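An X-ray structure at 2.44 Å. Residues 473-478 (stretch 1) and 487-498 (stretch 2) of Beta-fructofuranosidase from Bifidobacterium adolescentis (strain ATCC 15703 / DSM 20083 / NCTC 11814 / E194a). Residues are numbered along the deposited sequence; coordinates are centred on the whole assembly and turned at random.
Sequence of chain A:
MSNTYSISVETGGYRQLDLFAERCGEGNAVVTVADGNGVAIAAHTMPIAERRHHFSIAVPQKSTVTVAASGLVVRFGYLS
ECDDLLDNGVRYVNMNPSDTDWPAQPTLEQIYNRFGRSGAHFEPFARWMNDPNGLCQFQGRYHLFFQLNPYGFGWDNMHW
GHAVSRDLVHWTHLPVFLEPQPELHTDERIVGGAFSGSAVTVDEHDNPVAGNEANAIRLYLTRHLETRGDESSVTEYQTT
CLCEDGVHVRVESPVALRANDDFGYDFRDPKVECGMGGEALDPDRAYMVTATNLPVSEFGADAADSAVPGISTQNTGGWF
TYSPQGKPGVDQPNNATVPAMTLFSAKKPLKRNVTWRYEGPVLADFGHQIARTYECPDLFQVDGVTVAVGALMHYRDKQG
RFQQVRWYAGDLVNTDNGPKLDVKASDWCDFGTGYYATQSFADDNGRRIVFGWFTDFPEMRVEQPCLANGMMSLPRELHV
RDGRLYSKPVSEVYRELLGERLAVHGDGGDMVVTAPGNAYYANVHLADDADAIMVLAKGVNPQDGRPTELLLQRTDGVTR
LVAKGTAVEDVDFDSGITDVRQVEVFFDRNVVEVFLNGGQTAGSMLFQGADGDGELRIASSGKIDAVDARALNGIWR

Stretch 1 (473-478) SLPREL
Stretch 2 (487-498) SKPVSEVYRELL

The apolar centre lies where the loop 474-475 meets the helix 491-497. Leu474 (m, t), pointing toward the helix, sets CD2 3.8 Å from Leu497 CD1 and CD1 4.2 Å from Val493 CG1; Val493 (t) and Leu497 (m, t), one helical turn apart, both point back. Pro475, C-gamma endo at phi/psi -61/131, packs CD 3.9 Å from Val493 CG2 and CG 3.9 Å from Val490 CG2. Compact aliphatic groups suit this buried corner, for they ask for no polar partner.

Outward, extended backbones run antiparallel, axes at 144°, pairing Arg476 with Pro489, Glu477 with Lys488 and Leu478 with Ser487. Val490 N donates to Pro475 O (3.0 Å), Glu477 N to Lys488 O (2.6 Å) and Lys488 N to Glu477 O (3.2 Å). Pro489, lacking an amide hydrogen, fits a non-hydrogen-bonded position; its CA approaches Pro475 O at 3.4 Å. Val490 (m) then occupies the N-cap position, right before the helix.

Leu478 (m, t) and Ser487 (p) share one face, Leu478 CD2 lying 3.6 Å from Ser487 CB. One water joins Arg476 NH1 and Ser487 OG, 2.9 Å from each. Glu477 (t, t) shares the other face with Lys488; two waters link its OE1 to Pro489 O and Ser491 N, while Lys488 NZ donates to Tyr494 OH (3.1 Å).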

ATOM      1  N   SER A 473       3.430  -4.675  -1.963  1.00 38.91           N
ATOM      2  CA  SER A 473       4.450  -5.072  -2.913  1.00 38.39           C
ATOM      3  C   SER A 473       5.738  -5.450  -2.179  1.00 45.99           C
ATOM      4  O   SER A 473       5.898  -5.215  -0.977  1.00 40.40           O
ATOM      5  CB  SER A 473       4.700  -3.937  -3.904  1.00 36.82           C
ATOM      6  OG  SER A 473       5.414  -2.877  -3.284  1.00 33.95           O
ATOM      7  N   LEU A 474       6.654  -6.072  -2.911  1.00 44.87           N
ATOM      8  CA  LEU A 474       7.983  -6.192  -2.334  1.00 43.47           C
ATOM      9  C   LEU A 474       8.702  -4.849  -2.453  1.00 44.68           C
ATOM     10  O   LEU A 474       8.555  -4.158  -3.465  1.00 46.43           O
ATOM     11  CB  LEU A 474       8.780  -7.293  -3.035  1.00 41.53           C
ATOM     12  CG  LEU A 474       8.302  -8.728  -2.782  1.00 38.15           C
ATOM     13  CD1 LEU A 474       8.997  -9.717  -3.711  1.00 32.61           C
ATOM     14  CD2 LEU A 474       8.517  -9.123  -1.324  1.00 35.86           C
ATOM     15  N   PRO A 475       9.454  -4.442  -1.430  1.00 41.18           N
ATOM     16  CA  PRO A 475      10.036  -3.089  -1.434  1.00 39.03           C
ATOM     17  C   PRO A 475      10.986  -2.883  -2.606  1.00 38.04           C
ATOM     18  O   PRO A 475      11.870  -3.703  -2.867  1.00 37.36           O
ATOM     19  CB  PRO A 475      10.767  -3.009  -0.088  1.00 39.02           C
ATOM     20  CG  PRO A 475      10.943  -4.429   0.353  1.00 42.31           C
ATOM     21  CD  PRO A 475       9.773  -5.184  -0.199  1.00 42.51           C
ATOM     22  N   ARG A 476      10.790  -1.775  -3.317  1.00 29.70           N
ATOM     23  CA  ARG A 476      11.571  -1.452  -4.503  1.00 35.08           C
ATOM     24  C   ARG A 476      12.473  -0.251  -4.241  1.00 38.48           C
ATOM     25  O   ARG A 476      12.065   0.721  -3.595  1.00 41.96           O
ATOM     26  CB  ARG A 476      10.656  -1.166  -5.695  1.00 35.82           C
ATOM     27  CG  ARG A 476       9.811  -2.355  -6.110  1.00 37.47           C
ATOM     28  CD  ARG A 476       8.778  -1.977  -7.159  1.00 36.89           C
ATOM     29  NE  ARG A 476       7.792  -3.039  -7.341  1.00 39.50           N
ATOM     30  CZ  ARG A 476       6.784  -2.987  -8.206  1.00 40.99           C
ATOM     31  NH1 ARG A 476       6.629  -1.922  -8.980  1.00 39.20           N
ATOM     32  NH2 ARG A 476       5.934  -4.001  -8.299  1.00 41.21           N
ATOM     33  N   GLU A 477      13.702  -0.329  -4.743  1.00 30.58           N
ATOM     34  CA  GLU A 477      14.627   0.792  -4.701  1.00 35.37           C
ATOM     35  C   GLU A 477      14.467   1.619  -5.970  1.00 35.68           C
ATOM     36  O   GLU A 477      14.286   1.071  -7.061  1.00 39.60           O
ATOM     37  CB  GLU A 477      16.073   0.302  -4.566  1.00 35.09           C
ATOM     38  CG  GLU A 477      17.106   1.418  -4.436  1.00 45.31           C
ATOM     39  CD  GLU A 477      18.531   0.896  -4.379  1.00 53.34           C
ATOM     40  OE1 GLU A 477      18.715  -0.315  -4.124  1.00 50.35           O
ATOM     41  OE2 GLU A 477      19.467   1.698  -4.589  1.00 54.65           O
ATOM     42  N   LEU A 478      14.538   2.938  -5.822  1.00 33.58           N
ATOM     43  CA  LEU A 478      14.307   3.863  -6.921  1.00 36.81           C
ATOM     44  C   LEU A 478      15.596   4.570  -7.317  1.00 38.78           C
ATOM     45  O   LEU A 478      16.381   4.985  -6.459  1.00 40.55           O
ATOM     46  CB  LEU A 478      13.247   4.903  -6.547  1.00 33.56           C
ATOM     47  CG  LEU A 478      11.856   4.354  -6.234  1.00 33.06           C
ATOM     48  CD1 LEU A 478      10.874   5.494  -6.000  1.00 29.57           C
ATOM     49  CD2 LEU A 478      11.378   3.450  -7.356  1.00 29.33           C
ATOM     50  N   SER A 487      13.112   1.143 -11.079  1.00 37.86           N
ATOM     51  CA  SER A 487      12.682   0.501  -9.847  1.00 38.03           C
ATOM     52  C   SER A 487      13.082  -0.964  -9.890  1.00 40.36           C
ATOM     53  O   SER A 487      12.985  -1.611 -10.936  1.00 43.85           O
ATOM     54  CB  SER A 487      11.170   0.632  -9.631  1.00 32.32           C
ATOM     55  OG  SER A 487      10.459  -0.219 -10.508  1.00 37.00           O
ATOM     56  N   LYS A 488      13.509  -1.485  -8.739  1.00 40.18           N
ATOM     57  CA  LYS A 488      14.099  -2.809  -8.634  1.00 40.43           C
ATOM     58  C   LYS A 488      13.985  -3.226  -7.192  1.00 40.72           C
ATOM     59  O   LYS A 488      14.090  -2.362  -6.301  1.00 42.55           O
ATOM     60  CB  LYS A 488      15.567  -2.772  -9.086  1.00 42.77           C
ATOM     61  CG  LYS A 488      16.211  -4.105  -9.414  1.00 43.26           C
ATOM     62  CD  LYS A 488      17.693  -3.898  -9.732  1.00 41.58           C
ATOM     63  CE  LYS A 488      18.284  -5.056 -10.529  1.00 47.10           C
ATOM     64  NZ  LYS A 488      18.625  -6.226  -9.668  1.00 51.06           N
ATOM     65  N   PRO A 489      13.753  -4.505  -6.880  1.00 42.37           N
ATOM     66  CA  PRO A 489      13.671  -4.927  -5.484  1.00 41.02           C
ATOM     67  C   PRO A 489      14.955  -4.600  -4.731  1.00 42.20           C
ATOM     68  O   PRO A 489      16.057  -4.682  -5.280  1.00 39.69           O
ATOM     69  CB  PRO A 489      13.437  -6.437  -5.572  1.00 44.22           C
ATOM     70  CG  PRO A 489      12.817  -6.635  -6.905  1.00 47.08           C
ATOM     71  CD  PRO A 489      13.439  -5.613  -7.807  1.00 47.38           C
ATOM     72  N   VAL A 490      14.796  -4.199  -3.468  1.00 38.96           N
ATOM     73  CA  VAL A 490      15.957  -3.871  -2.659  1.00 41.57           C
ATOM     74  C   VAL A 490      16.815  -5.119  -2.468  1.00 43.20           C
ATOM     75  O   VAL A 490      16.350  -6.258  -2.603  1.00 44.84           O
ATOM     76  CB  VAL A 490      15.547  -3.270  -1.306  1.00 40.09           C
ATOM     77  CG1 VAL A 490      14.739  -1.998  -1.516  1.00 37.94           C
ATOM     78  CG2 VAL A 490      14.746  -4.278  -0.495  1.00 36.94           C
ATOM     79  N   SER A 491      18.093  -4.891  -2.158  1.00 39.30           N
ATOM     80  CA  SER A 491      19.035  -5.998  -2.038  1.00 40.79           C
ATOM     81  C   SER A 491      18.569  -7.031  -1.020  1.00 43.66           C
ATOM     82  O   SER A 491      18.813  -8.229  -1.203  1.00 46.89           O
ATOM     83  CB  SER A 491      20.425  -5.464  -1.678  1.00 42.97           C
ATOM     84  OG  SER A 491      20.484  -5.028  -0.330  1.00 51.61           O
ATOM     85  N   GLU A 492      17.879  -6.596   0.036  1.00 41.99           N
ATOM     86  CA  GLU A 492      17.430  -7.532   1.061  1.00 35.60           C
ATOM     87  C   GLU A 492      16.423  -8.537   0.515  1.00 36.78           C
ATOM     88  O   GLU A 492      16.387  -9.686   0.972  1.00 38.64           O
ATOM     89  CB  GLU A 492      16.829  -6.771   2.239  1.00 36.34           C
ATOM     90  CG  GLU A 492      17.822  -5.908   2.997  1.00 39.03           C
ATOM     91  CD  GLU A 492      17.893  -4.495   2.462  1.00 38.06           C
ATOM     92  OE1 GLU A 492      17.479  -4.267   1.306  1.00 39.90           O
ATOM     93  OE2 GLU A 492      18.354  -3.606   3.206  1.00 41.82           O
ATOM     94  N   VAL A 493      15.598  -8.130  -0.453  1.00 38.48           N
ATOM     95  CA  VAL A 493      14.644  -9.059  -1.057  1.00 41.83           C
ATOM     96  C   VAL A 493      15.383 -10.218  -1.715  1.00 46.66           C
ATOM     97  O   VAL A 493      15.044 -11.391  -1.512  1.00 43.98           O
ATOM     98  CB  VAL A 493      13.733  -8.322  -2.055  1.00 44.22           C
ATOM     99  CG1 VAL A 493      13.118  -9.301  -3.047  1.00 44.79           C
ATOM    100  CG2 VAL A 493      12.650  -7.556  -1.313  1.00 46.55           C
ATOM    101  N   TYR A 494      16.416  -9.908  -2.503  1.00 44.98           N
ATOM    102  CA  TYR A 494      17.222 -10.958  -3.119  1.00 45.60           C
ATOM    103  C   TYR A 494      17.916 -11.814  -2.066  1.00 47.56           C
ATOM    104  O   TYR A 494      17.964 -13.044  -2.189  1.00 49.39           O
ATOM    105  CB  TYR A 494      18.256 -10.345  -4.062  1.00 42.57           C
ATOM    106  CG  TYR A 494      17.677  -9.607  -5.251  1.00 44.78           C
ATOM    107  CD1 TYR A 494      17.094 -10.297  -6.307  1.00 41.38           C
ATOM    108  CD2 TYR A 494      17.738  -8.221  -5.327  1.00 42.20           C
ATOM    109  CE1 TYR A 494      16.579  -9.626  -7.403  1.00 41.47           C
ATOM    110  CE2 TYR A 494      17.224  -7.541  -6.417  1.00 45.87           C
ATOM    111  CZ  TYR A 494      16.646  -8.249  -7.453  1.00 45.18           C
ATOM    112  OH  TYR A 494      16.132  -7.576  -8.539  1.00 46.38           O
ATOM    113  N   ARG A 495      18.456 -11.182  -1.022  1.00 40.68           N
ATOM    114  CA  ARG A 495      19.215 -11.916  -0.015  1.00 39.47           C
ATOM    115  C   ARG A 495      18.326 -12.868   0.777  1.00 36.85           C
ATOM    116  O   ARG A 495      18.720 -14.006   1.052  1.00 40.28           O
ATOM    117  CB  ARG A 495      19.918 -10.935   0.926  1.00 44.00           C
ATOM    118  CG  ARG A 495      20.835 -11.592   1.959  1.00 42.41           C
ATOM    119  CD  ARG A 495      21.308 -10.579   2.999  1.00 47.48           C
ATOM    120  NE  ARG A 495      20.232 -10.193   3.910  1.00 54.14           N
ATOM    121  CZ  ARG A 495      20.115  -8.991   4.470  1.00 51.78           C
ATOM    122  NH1 ARG A 495      21.007  -8.046   4.210  1.00 55.79           N
ATOM    123  NH2 ARG A 495      19.102  -8.735   5.288  1.00 45.40           N
ATOM    124  N   GLU A 496      17.124 -12.428   1.147  1.00 39.18           N
ATOM    125  CA  GLU A 496      16.288 -13.211   2.050  1.00 42.31           C
ATOM    126  C   GLU A 496      15.360 -14.188   1.336  1.00 42.52           C
ATOM    127  O   GLU A 496      15.067 -15.256   1.887  1.00 42.46           O
ATOM    128  CB  GLU A 496      15.453 -12.279   2.937  1.00 42.78           C
ATOM    129  CG  GLU A 496      16.273 -11.329   3.805  1.00 42.80           C
ATOM    130  CD  GLU A 496      17.154 -12.053   4.810  1.00 48.39           C
ATOM    131  OE1 GLU A 496      16.742 -13.119   5.315  1.00 47.42           O
ATOM    132  OE2 GLU A 496      18.264 -11.555   5.093  1.00 47.40           O
ATOM    133  N   LEU A 497      14.894 -13.864   0.126  1.00 43.79           N
ATOM    134  CA  LEU A 497      13.817 -14.625  -0.503  1.00 45.08           C
ATOM    135  C   LEU A 497      14.284 -15.645  -1.532  1.00 47.44           C
ATOM    136  O   LEU A 497      13.544 -16.597  -1.806  1.00 52.35           O
ATOM    137  CB  LEU A 497      12.818 -13.678  -1.179  1.00 37.88           C
ATOM    138  CG  LEU A 497      12.009 -12.766  -0.254  1.00 38.11           C
ATOM    139  CD1 LEU A 497      10.952 -11.998  -1.039  1.00 33.49           C
ATOM    140  CD2 LEU A 497      11.374 -13.571   0.868  1.00 34.61           C
ATOM    141  N   LEU A 498      15.472 -15.477  -2.111  1.00 46.72           N
ATOM    142  CA  LEU A 498      15.944 -16.390  -3.147  1.00 46.04           C
ATOM    143  C   LEU A 498      16.473 -17.674  -2.513  1.00 46.87           C
ATOM    144  O   LEU A 498      17.427 -17.648  -1.730  1.00 52.29           O
ATOM    145  CB  LEU A 498      17.020 -15.731  -4.006  1.00 35.40           C
ATOM    146  CG  LEU A 498      16.545 -15.031  -5.280  1.00 44.71           C
ATOM    147  CD1 LEU A 498      15.499 -13.979  -4.949  1.00 38.36           C
ATOM    148  CD2 LEU A 498      17.731 -14.404  -5.981  1.00 42.64           C
TER
HETATM  149  O   HOH W   1       7.773   0.552  -9.893  1.00 34.73           O
HETATM  150  O   HOH W   2      18.344  -2.740  -5.818  1.00 42.57           O
HETATM  151  O   HOH W   3      19.088  -2.071  -2.420  1.00 51.11           O